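Local coordinates for protein putative glucarate dehydratase (Pseudomonas fluorescens, PDB 4IT1) that probably catalyses the magnesium-dependent dehydration of D-glucarate to 5-dehydro-4-deoxy-D-glucarate, at residues 104-109 against 127-132; 151-154 against 158-161; 170-175 against 222-227; 298-303 against 330-335. One frame throughout, in Å; residues are numbered along the deposited sequence.

Contact 1 (104-109 against 127-132)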
loop_
_atom_site.group_PDB
_atom_site.type_symbol
_atom_site.label_atom_id
_atom_site.label_comp_id
_atom_site.label_asym_id
_atom_site.label_seq_id
_atom_site.Cartn_x
_atom_site.Cartn_y
_atom_site.Cartn_z
ATOM N N THR A 104 17.937 -6.557 10.624
ATOM C CA THR A 104 19.274 -7.012 11.020
ATOM C C THR A 104 19.388 -7.171 12.534
ATOM O O THR A 104 19.961 -8.147 13.030
ATOM C CB THR A 104 20.352 -6.042 10.504
ATOM O OG1 THR A 104 20.353 -6.079 9.078
ATOM C CG2 THR A 104 21.741 -6.430 11.004
ATOM N N THR A 105 18.819 -6.212 13.252
ATOM C CA THR A 105 18.820 -6.205 14.701
ATOM C C THR A 105 18.027 -7.381 15.284
ATOM O O THR A 105 18.515 -8.079 16.175
ATOM C CB THR A 105 18.276 -4.864 15.223
ATOM O OG1 THR A 105 19.014 -3.795 14.621
ATOM C CG2 THR A 105 18.389 -4.770 16.740
ATOM N N VAL A 106 16.817 -7.600 14.769
ATOM C CA VAL A 106 15.963 -8.708 15.213
ATOM C C VAL A 106 16.597 -10.068 14.904
ATOM O O VAL A 106 16.502 -10.992 15.709
ATOM C CB VAL A 106 14.541 -8.617 14.609
ATOM C CG1 VAL A 106 13.770 -9.915 14.813
ATOM C CG2 VAL A 106 13.778 -7.455 15.226
ATOM N N ALA A 107 17.251 -10.172 13.747
ATOM C CA ALA A 107 17.974 -11.382 13.359
ATOM C C ALA A 107 19.077 -11.749 14.361
ATOM O O ALA A 107 19.407 -12.925 14.525
ATOM C CB ALA A 107 18.551 -11.230 11.962
ATOM N N ALA A 108 19.629 -10.735 15.030
ATOM C CA ALA A 108 20.673 -10.919 16.038
ATOM C C ALA A 108 20.081 -10.959 17.451
ATOM O O ALA A 108 20.667 -10.428 18.399
ATOM C CB ALA A 108 21.710 -9.812 15.920
ATOM N N HIS A 109 18.920 -11.599 17.583
ATOM C CA HIS A 109 18.217 -11.669 18.862
ATOM C C HIS A 109 17.365 -12.933 18.989
ATOM O O HIS A 109 16.562 -13.246 18.106
ATOM C CB HIS A 109 17.345 -10.428 19.051
ATOM C CG HIS A 109 17.175 -10.025 20.481
ATOM N ND1 HIS A 109 16.188 -10.545 21.290
ATOM C CD2 HIS A 109 17.872 -9.155 21.247
ATOM C CE1 HIS A 109 16.283 -10.010 22.495
ATOM N NE2 HIS A 109 17.296 -9.163 22.494
ATOM N N LYS A 127 6.058 -10.773 15.415
ATOM C CA LYS A 127 5.780 -9.331 15.326
ATOM C C LYS A 127 6.992 -8.446 15.614
ATOM O O LYS A 127 6.883 -7.219 15.566
ATOM C CB LYS A 127 4.664 -8.932 16.288
ATOM C CG LYS A 127 3.370 -9.704 16.148
ATOM C CD LYS A 127 2.362 -8.970 15.290
ATOM C CE LYS A 127 0.995 -9.634 15.395
ATOM N NZ LYS A 127 1.006 -11.036 14.875
ATOM N N ALA A 128 8.134 -9.062 15.916
ATOM C CA ALA A 128 9.326 -8.331 16.361
ATOM C C ALA A 128 9.734 -7.204 15.407
ATOM O O ALA A 128 9.818 -6.037 15.809
ATOM C CB ALA A 128 10.487 -9.293 16.584
ATOM N N VAL A 129 9.994 -7.562 14.153
ATOM C CA VAL A 129 10.349 -6.587 13.131
ATOM C C VAL A 129 9.255 -5.511 12.986
ATOM O O VAL A 129 9.559 -4.318 12.978
ATOM C CB VAL A 129 10.664 -7.285 11.789
ATOM C CG1 VAL A 129 10.813 -6.278 10.657
ATOM C CG2 VAL A 129 11.931 -8.123 11.918
ATOM N N SER A 130 7.993 -5.938 12.927
ATOM C CA SER A 130 6.865 -5.029 12.709
ATOM C C SER A 130 6.608 -4.036 13.839
ATOM O O SER A 130 6.367 -2.862 13.573
ATOM C CB SER A 130 5.592 -5.808 12.388
ATOM O OG SER A 130 5.691 -6.339 11.086
ATOM N N ASN A 131 6.635 -4.514 15.083
ATOM C CA ASN A 131 6.467 -3.656 16.254
ATOM C C ASN A 131 7.555 -2.594 16.363
ATOM O O ASN A 131 7.269 -1.426 16.644
ATOM C CB ASN A 131 6.436 -4.484 17.535
ATOM C CG ASN A 131 5.274 -5.443 17.577
ATOM O OD1 ASN A 131 4.511 -5.556 16.618
ATOM N ND2 ASN A 131 5.126 -6.140 18.696
ATOM N N ALA A 132 8.799 -3.006 16.131
ATOM C CA ALA A 132 9.939 -2.099 16.224
ATOM C C ALA A 132 9.990 -1.101 15.063
ATOM O O ALA A 132 10.347 0.064 15.259
ATOM C CB ALA A 132 11.241 -2.884 16.317
#
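Ala128 opens the contact: its CB lies against the isopropyl group of Val106, 3.8 Å from Val106 CG1 and 4.0 Å from Val106 CG2. It starts helix 128-148, and Val106 sits in the last turn of helix 95-107, so the end of one helix meets the beginning of the next. One residue further on, Val129 brings its CG2 methyl in beside the same valine. Val129 CG2 stands 3.8 Å from Val106 CB and no farther from Val106 CG2, with Val106 CG1 close by, so a single methyl is laid against the whole branch point. Two torsions set this up. Val106 holds CG1 trans to its own backbone N (chi1 167°), which spreads both methyls toward the partner helix, and Val129 has CG2 on the N side of its CB, turned to Val106. Val106 CG2 also comes within 3.9 Å of Val129 N, so the valine reaches right down to the backbone. The backbones come close here, with 6.4 Å between Val106 CA and Val129 CA. No hydrogen bond crosses between the two segments, and the grip is purely apolar. Farther along, Asn131 ND2 bonds to Gly122 O in the linker, while Ala132, buried, packs on Ile79 of helix 74-87 and on Val102. This is a helix-to-helix junction within the N-terminal capping domain of the mandelate racemase/muconate lactonizing enzyme family, where helices pack beside a three-stranded antiparallel sheet.

Contact 2 (151-154 against 158-161)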
loop_
_atom_site.group_PDB
_atom_site.type_symbol
_atom_site.label_atom_id
_atom_site.label_comp_id
_atom_site.label_asym_id
_atom_site.label_seq_id
_atom_site.Cartn_x
_atom_site.Cartn_y
_atom_site.Cartn_z
ATOM N N PRO A 151 0.236 18.766 8.460
ATOM C CA PRO A 151 -0.191 17.672 9.343
ATOM C C PRO A 151 0.232 16.323 8.770
ATOM O O PRO A 151 0.439 16.206 7.557
ATOM C CB PRO A 151 -1.720 17.807 9.385
ATOM C CG PRO A 151 -2.082 18.652 8.212
ATOM C CD PRO A 151 -0.905 19.549 7.959
ATOM N N LEU A 152 0.387 15.322 9.635
ATOM C CA LEU A 152 0.976 14.046 9.220
ATOM C C LEU A 152 0.176 13.437 8.069
ATOM O O LEU A 152 0.746 13.015 7.065
ATOM C CB LEU A 152 1.080 13.071 10.403
ATOM C CG LEU A 152 2.134 11.954 10.339
ATOM C CD1 LEU A 152 2.395 11.401 11.730
ATOM C CD2 LEU A 152 1.744 10.826 9.397
ATOM N N VAL A 153 -1.146 13.445 8.219
ATOM C CA VAL A 153 -2.076 12.911 7.227
ATOM C C VAL A 153 -1.756 13.314 5.769
ATOM O O VAL A 153 -2.013 12.539 4.840
ATOM C CB VAL A 153 -3.530 13.251 7.623
ATOM C CG1 VAL A 153 -3.788 14.756 7.563
ATOM C CG2 VAL A 153 -4.522 12.474 6.773
ATOM N N ASP A 154 -1.169 14.501 5.583
ATOM C CA ASP A 154 -0.823 15.010 4.251
ATOM C C ASP A 154 0.302 14.223 3.587
ATOM O O ASP A 154 0.363 14.129 2.353
ATOM C CB ASP A 154 -0.488 16.510 4.302
ATOM C CG ASP A 154 -1.732 17.395 4.499
ATOM O OD1 ASP A 154 -2.872 16.875 4.496
ATOM O OD2 ASP A 154 -1.566 18.625 4.655
ATOM N N GLY A 158 -3.392 12.953 2.169
ATOM C CA GLY A 158 -4.416 13.929 2.553
ATOM C C GLY A 158 -5.609 13.360 3.296
ATOM O O GLY A 158 -5.921 12.178 3.165
ATOM N N ALA A 159 -6.290 14.212 4.060
ATOM C CA ALA A 159 -7.403 13.793 4.916
ATOM C C ALA A 159 -8.719 13.605 4.164
ATOM O O ALA A 159 -9.243 14.546 3.568
ATOM C CB ALA A 159 -7.585 14.772 6.072
ATOM N N VAL A 160 -9.244 12.379 4.202
ATOM C CA VAL A 160 -10.560 12.061 3.643
ATOM C C VAL A 160 -11.661 12.612 4.558
ATOM O O VAL A 160 -12.703 13.079 4.088
ATOM C CB VAL A 160 -10.729 10.536 3.405
ATOM C CG1 VAL A 160 -12.163 10.177 3.027
ATOM C CG2 VAL A 160 -9.774 10.059 2.321
ATOM N N ARG A 161 -11.419 12.542 5.864
ATOM C CA ARG A 161 -12.300 13.116 6.878
ATOM C C ARG A 161 -11.448 13.957 7.839
ATOM O O ARG A 161 -10.231 13.751 7.933
ATOM C CB ARG A 161 -13.070 12.014 7.622
ATOM C CG ARG A 161 -12.177 10.913 8.200
ATOM C CD ARG A 161 -12.940 9.653 8.602
ATOM N NE ARG A 161 -13.478 8.901 7.460
ATOM C CZ ARG A 161 -12.749 8.187 6.602
ATOM N NH1 ARG A 161 -11.425 8.117 6.718
ATOM N NH2 ARG A 161 -13.346 7.544 5.608
#
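Val153 and Gly158 close a pi-turn, a six-residue loop fastened by one backbone bond, in the connection that leads from helix 128-148 of the capping domain to strand 163-170, the first strand of the barrel. The chain enters it at Pro151, whose carbonyl O receives Asp154 N at 3.1 Å in a beta-turn, so the approach to the loop is already coiled. Val153 does most of the work. Its carbonyl O accepts Gly158 N at 3.0 Å, with an N-H...O angle of 153° and the donor tilted well out of the carbonyl plane. Its side chain meets Ala159: Val153 CG2 comes within 3.7 Å of Ala159 CA and 3.9 Å of Ala159 CB, while Val153 CG1 approaches that same CB more loosely. The chi1 of 66° puts CG2 opposite the backbone N and directs it at the backbone of Ala159. Ala359 and Ala360 of helix 348-360 also pack on the valine. Gly158 itself runs at a positive phi of 102°, backbone geometry that suits a residue without a side chain, and its carbonyl O is bonded to Asn96 ND2 of the second subunit, so the turn also contributes to the dimer. Asp154 starts out away from the other segment but bends back at its end; OD2 forms a salt bridge with Arg398, while Asp154 OD1 rests 3.9 Å from Gly158 CA.

Contact 3 (170-175 against 222-227)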
loop_
_atom_site.group_PDB
_atom_site.type_symbol
_atom_site.label_atom_id
_atom_site.label_comp_id
_atom_site.label_asym_id
_atom_site.label_seq_id
_atom_site.Cartn_x
_atom_site.Cartn_y
_atom_site.Cartn_z
ATOM N N LEU A 170 -16.278 -0.638 26.714
ATOM C CA LEU A 170 -16.758 -1.046 28.028
ATOM C C LEU A 170 -16.116 -2.337 28.543
ATOM O O LEU A 170 -15.933 -3.302 27.788
ATOM C CB LEU A 170 -18.269 -1.274 27.992
ATOM C CG LEU A 170 -19.235 -0.204 27.491
ATOM C CD1 LEU A 170 -20.659 -0.656 27.798
ATOM C CD2 LEU A 170 -18.933 1.144 28.122
ATOM N N PHE A 171 -15.836 -2.354 29.846
ATOM C CA PHE A 171 -15.239 -3.495 30.530
ATOM C C PHE A 171 -16.029 -3.845 31.774
ATOM O O PHE A 171 -16.563 -2.961 32.445
ATOM C CB PHE A 171 -13.828 -3.151 30.993
ATOM C CG PHE A 171 -12.820 -3.106 29.894
ATOM C CD1 PHE A 171 -12.654 -1.957 29.129
ATOM C CD2 PHE A 171 -12.009 -4.208 29.636
ATOM C CE1 PHE A 171 -11.706 -1.908 28.117
ATOM C CE2 PHE A 171 -11.057 -4.166 28.627
ATOM C CZ PHE A 171 -10.906 -3.015 27.863
ATOM N N PHE A 172 -16.087 -5.132 32.092
ATOM C CA PHE A 172 -16.396 -5.534 33.451
ATOM C C PHE A 172 -15.147 -5.261 34.288
ATOM O O PHE A 172 -14.021 -5.334 33.781
ATOM C CB PHE A 172 -16.807 -6.996 33.513
ATOM C CG PHE A 172 -18.052 -7.300 32.729
ATOM C CD1 PHE A 172 -19.309 -7.071 33.278
ATOM C CD2 PHE A 172 -17.972 -7.801 31.434
ATOM C CE1 PHE A 172 -20.468 -7.345 32.556
ATOM C CE2 PHE A 172 -19.126 -8.083 30.710
ATOM C CZ PHE A 172 -20.376 -7.853 31.271
ATOM N N LYS A 173 -15.349 -4.886 35.549
ATOM C CA LYS A 173 -14.239 -4.587 36.447
ATOM C C LYS A 173 -14.629 -4.841 37.897
ATOM O O LYS A 173 -15.818 -4.860 38.230
ATOM C CB LYS A 173 -13.730 -3.143 36.253
ATOM C CG LYS A 173 -14.679 -2.036 36.724
ATOM C CD LYS A 173 -14.192 -0.644 36.323
ATOM C CE LYS A 173 -12.996 -0.172 37.145
ATOM N NZ LYS A 173 -13.310 -0.027 38.598
ATOM N N TYR A 174 -13.623 -5.067 38.742
ATOM C CA TYR A 174 -13.815 -5.083 40.192
ATOM C C TYR A 174 -13.758 -3.644 40.691
ATOM O O TYR A 174 -13.239 -2.763 39.998
ATOM C CB TYR A 174 -12.738 -5.923 40.902
ATOM C CG TYR A 174 -12.803 -7.420 40.652
ATOM C CD1 TYR A 174 -14.027 -8.093 40.585
ATOM C CD2 TYR A 174 -11.635 -8.171 40.519
ATOM C CE1 TYR A 174 -14.082 -9.463 40.363
ATOM C CE2 TYR A 174 -11.680 -9.544 40.303
ATOM C CZ TYR A 174 -12.905 -10.185 40.224
ATOM O OH TYR A 174 -12.959 -11.544 40.007
ATOM N N ALA A 175 -14.279 -3.412 41.893
ATOM C CA ALA A 175 -14.252 -2.087 42.506
ATOM C C ALA A 175 -12.818 -1.596 42.716
ATOM O O ALA A 175 -12.524 -0.416 42.534
ATOM C CB ALA A 175 -15.014 -2.101 43.824
ATOM N N GLU A 222 -24.357 -16.153 29.042
ATOM C CA GLU A 222 -25.755 -15.749 29.254
ATOM C C GLU A 222 -25.865 -14.421 30.003
ATOM O O GLU A 222 -26.741 -13.605 29.700
ATOM C CB GLU A 222 -26.557 -16.814 30.007
ATOM C CG GLU A 222 -27.109 -17.935 29.138
ATOM C CD GLU A 222 -26.175 -19.131 29.038
ATOM O OE1 GLU A 222 -25.009 -19.040 29.496
ATOM O OE2 GLU A 222 -26.612 -20.170 28.501
ATOM N N HIS A 223 -24.984 -14.213 30.979
ATOM C CA HIS A 223 -25.000 -12.977 31.751
ATOM C C HIS A 223 -24.558 -11.816 30.885
ATOM O O HIS A 223 -25.129 -10.727 30.960
ATOM C CB HIS A 223 -24.136 -13.075 33.018
ATOM C CG HIS A 223 -24.056 -11.795 33.794
ATOM N ND1 HIS A 223 -25.036 -11.396 34.681
ATOM C CD2 HIS A 223 -23.121 -10.813 33.802
ATOM C CE1 HIS A 223 -24.707 -10.227 35.202
ATOM N NE2 HIS A 223 -23.549 -9.851 34.687
ATOM N N GLU A 224 -23.552 -12.047 30.050
ATOM C CA GLU A 224 -23.035 -10.988 29.190
ATOM C C GLU A 224 -24.051 -10.607 28.106
ATOM O O GLU A 224 -24.155 -9.437 27.749
ATOM C CB GLU A 224 -21.677 -11.371 28.589
ATOM C CG GLU A 224 -20.549 -11.464 29.613
ATOM C CD GLU A 224 -19.187 -11.780 28.998
ATOM O OE1 GLU A 224 -19.112 -12.595 28.049
ATOM O OE2 GLU A 224 -18.182 -11.213 29.470
ATOM N N VAL A 225 -24.794 -11.595 27.600
ATOM C CA VAL A 225 -25.879 -11.368 26.638
ATOM C C VAL A 225 -26.924 -10.420 27.238
ATOM O O VAL A 225 -27.299 -9.431 26.605
ATOM C CB VAL A 225 -26.534 -12.698 26.181
ATOM C CG1 VAL A 225 -27.885 -12.462 25.502
ATOM C CG2 VAL A 225 -25.605 -13.442 25.238
ATOM N N ALA A 226 -27.365 -10.721 28.461
ATOM C CA ALA A 226 -28.296 -9.865 29.207
ATOM C C ALA A 226 -27.791 -8.424 29.379
ATOM O O ALA A 226 -28.584 -7.476 29.357
ATOM C CB ALA A 226 -28.623 -10.486 30.556
ATOM N N CYS A 227 -26.477 -8.261 29.529
ATOM C CA CYS A 227 -25.878 -6.927 29.626
ATOM C C CYS A 227 -25.941 -6.170 28.300
ATOM O O CYS A 227 -26.024 -4.937 28.285
ATOM C CB CYS A 227 -24.438 -7.000 30.133
ATOM S SG CYS A 227 -24.298 -7.661 31.815
#
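The ring of Phe172 reaches across to helix 221-234 and is met at two points by side chains one turn apart, Glu224 and Cys227. Cys227 comes to the rim: its SG lies in the plane of the ring, 89° off the normal, touching Phe172 CE1 at 3.9 Å and CZ at 4.0 Å in a sulfur-aromatic contact. Glu224, with CG beside its backbone N (chi1 -68°) and the chain extended beyond, passes alongside the ring, bringing Glu224 CG to 3.8 Å from Phe172 CE2, and the carboxylate ends up nearly parallel to the ring, the planes only 21° apart. Glu224 OE2 is 3.5 Å from Phe172 CE2 in an oblique position. That oxygen is spoken for: it accepts hydrogen bonds from the backbone N of both Thr218 and Leu219, just ahead of the helix, so a buried carboxylate oxygen is held by two amides. Phe172 follows strand 163-170, and Glu224 belongs to the helix after strand 212-215, whose Lys215, the predicted proton acceptor, has its side chain about 6 Å from that of Phe172. Such packing belongs to the beta/alpha barrel of the enolase superfamily, next to the strand ends that bear the active site.

Contact 4 (298-303 against 330-335)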
loop_
_atom_site.group_PDB
_atom_site.type_symbol
_atom_site.label_atom_id
_atom_site.label_comp_id
_atom_site.label_asym_id
_atom_site.label_seq_id
_atom_site.Cartn_x
_atom_site.Cartn_y
_atom_site.Cartn_z
ATOM N N ASP A 298 0.534 -12.520 6.220
ATOM C CA ASP A 298 0.408 -13.950 5.930
ATOM C C ASP A 298 -0.916 -14.493 6.442
ATOM O O ASP A 298 -1.580 -15.268 5.762
ATOM C CB ASP A 298 1.577 -14.732 6.536
ATOM C CG ASP A 298 2.919 -14.256 6.025
ATOM O OD1 ASP A 298 3.096 -14.160 4.790
ATOM O OD2 ASP A 298 3.802 -13.973 6.859
ATOM N N GLU A 299 -1.303 -14.068 7.637
ATOM C CA GLU A 299 -2.604 -14.425 8.196
ATOM C C GLU A 299 -3.752 -13.914 7.317
ATOM O O GLU A 299 -4.773 -14.600 7.161
ATOM C CB GLU A 299 -2.723 -13.916 9.635
ATOM C CG GLU A 299 -1.767 -14.621 10.599
ATOM C CD GLU A 299 -1.806 -14.061 12.018
ATOM O OE1 GLU A 299 -0.980 -14.496 12.853
ATOM O OE2 GLU A 299 -2.652 -13.183 12.308
ATOM N N PHE A 300 -3.568 -12.724 6.734
ATOM C CA PHE A 300 -4.558 -12.133 5.827
ATOM C C PHE A 300 -4.798 -13.072 4.639
ATOM O O PHE A 300 -5.945 -13.381 4.323
ATOM C CB PHE A 300 -4.107 -10.741 5.358
ATOM C CG PHE A 300 -5.055 -10.072 4.380
ATOM C CD1 PHE A 300 -5.016 -10.377 3.016
ATOM C CD2 PHE A 300 -5.968 -9.113 4.818
ATOM C CE1 PHE A 300 -5.880 -9.761 2.122
ATOM C CE2 PHE A 300 -6.832 -8.486 3.928
ATOM C CZ PHE A 300 -6.788 -8.811 2.579
ATOM N N ARG A 301 -3.706 -13.530 4.016
ATOM C CA ARG A 301 -3.736 -14.470 2.890
ATOM C C ARG A 301 -4.471 -15.763 3.242
ATOM O O ARG A 301 -5.294 -16.253 2.466
ATOM C CB ARG A 301 -2.293 -14.787 2.418
ATOM C CG ARG A 301 -2.169 -15.772 1.248
ATOM C CD ARG A 301 -0.725 -16.125 0.878
ATOM N NE ARG A 301 -0.063 -16.865 1.959
ATOM C CZ ARG A 301 0.862 -16.370 2.789
ATOM N NH1 ARG A 301 1.289 -15.113 2.678
ATOM N NH2 ARG A 301 1.375 -17.142 3.741
ATOM N N ARG A 302 -4.154 -16.327 4.402
ATOM C CA ARG A 302 -4.780 -17.579 4.820
ATOM C C ARG A 302 -6.255 -17.351 5.167
ATOM O O ARG A 302 -7.089 -18.220 4.930
ATOM C CB ARG A 302 -4.015 -18.229 5.985
ATOM C CG ARG A 302 -2.606 -18.706 5.612
ATOM C CD ARG A 302 -1.993 -19.644 6.653
ATOM N NE ARG A 302 -1.647 -18.976 7.911
ATOM C CZ ARG A 302 -0.495 -18.348 8.169
ATOM N NH1 ARG A 302 0.476 -18.280 7.260
ATOM N NH2 ARG A 302 -0.309 -17.789 9.357
ATOM N N SER A 303 -6.580 -16.179 5.705
ATOM C CA SER A 303 -7.979 -15.870 6.031
ATOM C C SER A 303 -8.813 -15.769 4.769
ATOM O O SER A 303 -9.918 -16.301 4.698
ATOM C CB SER A 303 -8.101 -14.564 6.808
ATOM O OG SER A 303 -9.436 -14.380 7.236
ATOM N N LYS A 330 -6.269 -0.971 1.817
ATOM C CA LYS A 330 -6.416 -1.183 0.385
ATOM C C LYS A 330 -6.646 -2.656 0.057
ATOM O O LYS A 330 -7.431 -2.992 -0.843
ATOM C CB LYS A 330 -5.174 -0.656 -0.341
ATOM C CG LYS A 330 -5.206 -0.759 -1.857
ATOM C CD LYS A 330 -6.333 0.074 -2.444
ATOM C CE LYS A 330 -6.322 -0.003 -3.959
ATOM N NZ LYS A 330 -7.554 0.595 -4.536
ATOM N N MET A 331 -5.963 -3.530 0.794
ATOM C CA MET A 331 -6.087 -4.973 0.595
ATOM C C MET A 331 -7.453 -5.470 1.031
ATOM O O MET A 331 -8.048 -6.303 0.356
ATOM C CB MET A 331 -4.981 -5.736 1.326
ATOM C CG MET A 331 -3.622 -5.646 0.648
ATOM S SD MET A 331 -2.362 -6.712 1.392
ATOM C CE MET A 331 -2.783 -8.317 0.731
ATOM N N CYS A 332 -7.945 -4.956 2.155
ATOM C CA CYS A 332 -9.297 -5.269 2.614
ATOM C C CYS A 332 -10.332 -4.856 1.572
ATOM O O CYS A 332 -11.254 -5.618 1.267
ATOM C CB CYS A 332 -9.599 -4.564 3.930
ATOM S SG CYS A 332 -8.659 -5.199 5.332
ATOM N N ASP A 333 -10.161 -3.648 1.031
ATOM C CA ASP A 333 -11.024 -3.140 -0.033
ATOM C C ASP A 333 -11.010 -4.094 -1.221
ATOM O O ASP A 333 -12.048 -4.368 -1.812
ATOM C CB ASP A 333 -10.581 -1.743 -0.479
ATOM C CG ASP A 333 -11.500 -1.143 -1.548
ATOM O OD1 ASP A 333 -12.622 -0.717 -1.212
ATOM O OD2 ASP A 333 -11.094 -1.091 -2.727
ATOM N N THR A 334 -9.829 -4.609 -1.545
ATOM C CA THR A 334 -9.650 -5.485 -2.693
ATOM C C THR A 334 -10.353 -6.822 -2.498
ATOM O O THR A 334 -10.894 -7.393 -3.451
ATOM C CB THR A 334 -8.162 -5.686 -2.980
ATOM O OG1 THR A 334 -7.593 -4.420 -3.316
ATOM C CG2 THR A 334 -7.931 -6.647 -4.125
ATOM N N PHE A 335 -10.369 -7.300 -1.258
ATOM C CA PHE A 335 -10.919 -8.616 -0.961
ATOM C C PHE A 335 -12.278 -8.528 -0.298
ATOM O O PHE A 335 -12.796 -9.520 0.192
ATOM C CB PHE A 335 -9.924 -9.447 -0.136
ATOM C CG PHE A 335 -8.726 -9.895 -0.927
ATOM C CD1 PHE A 335 -7.586 -9.092 -1.012
ATOM C CD2 PHE A 335 -8.742 -11.110 -1.614
ATOM C CE1 PHE A 335 -6.484 -9.498 -1.758
ATOM C CE2 PHE A 335 -7.647 -11.520 -2.368
ATOM C CZ PHE A 335 -6.516 -10.714 -2.436
#
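Phe300 drives its ring between Met331, Cys332 and Phe335, joining helices 297-306 and 322-334, two outer helices of the enolase-type beta/alpha barrel. With CG trans to the backbone N (chi1 178°), the phenyl group extends straight out from its helix toward the other. Met331 folds over one face: a bend at chi3 brings its CE methyl to 3.7 Å from Phe300 CE1, while SD stands above the ring, 4.9 Å from its centroid, a Met-aromatic contact. The rim has three neighbours. Met331 O lies 3.6 Å from Phe300 CZ, Cys332 SG is 4.0 Å from Phe300 CE2, and Phe335 CD1 approaches Phe300 CE1 at 3.6 Å. The two phenyl groups form an offset edge-to-face pair, the edge of Phe300 toward the face of Phe335, with planes at 79°. Phe335 is the first residue beyond the helical part of its segment, and its ring also meets Phe335 of the second subunit almost parallel, so this cluster runs on into the dimer interface. Arg301, next to Phe300, turns its end away from the partner helix and serves that interface too, its NH1 giving a hydrogen bond to Thr334 O of the second subunit. The same NH1 makes a salt bridge with Asp298 OD1, 2.9 Å away and nearly straight; the oxygen lies in the guanidinium plane and accepts through its anti lone pair.

How the contacts relate
Contacts 1 and 4 lie closest, with nearest atoms about 4 Å apart although they do not touch. Thr295 bridges them: its OG1 bonds to Lys127 of contact 1 and its N to Glu299 of contact 4, tying the capping domain to the barrel. Contact 2 sits about 24 Å from contact 4 between centres, and both meet the second subunit. Contact 3, unlike contacts 1 and 2, lies near the active site: Phe172 is about 6 Å from Lys215, the predicted proton acceptor, side chain to side chain, and the Glu224 side chain about 13 Å from the magnesium ion. In contact 4, Cys332 is about 11 Å from the metal ligand Asn291 between side chains.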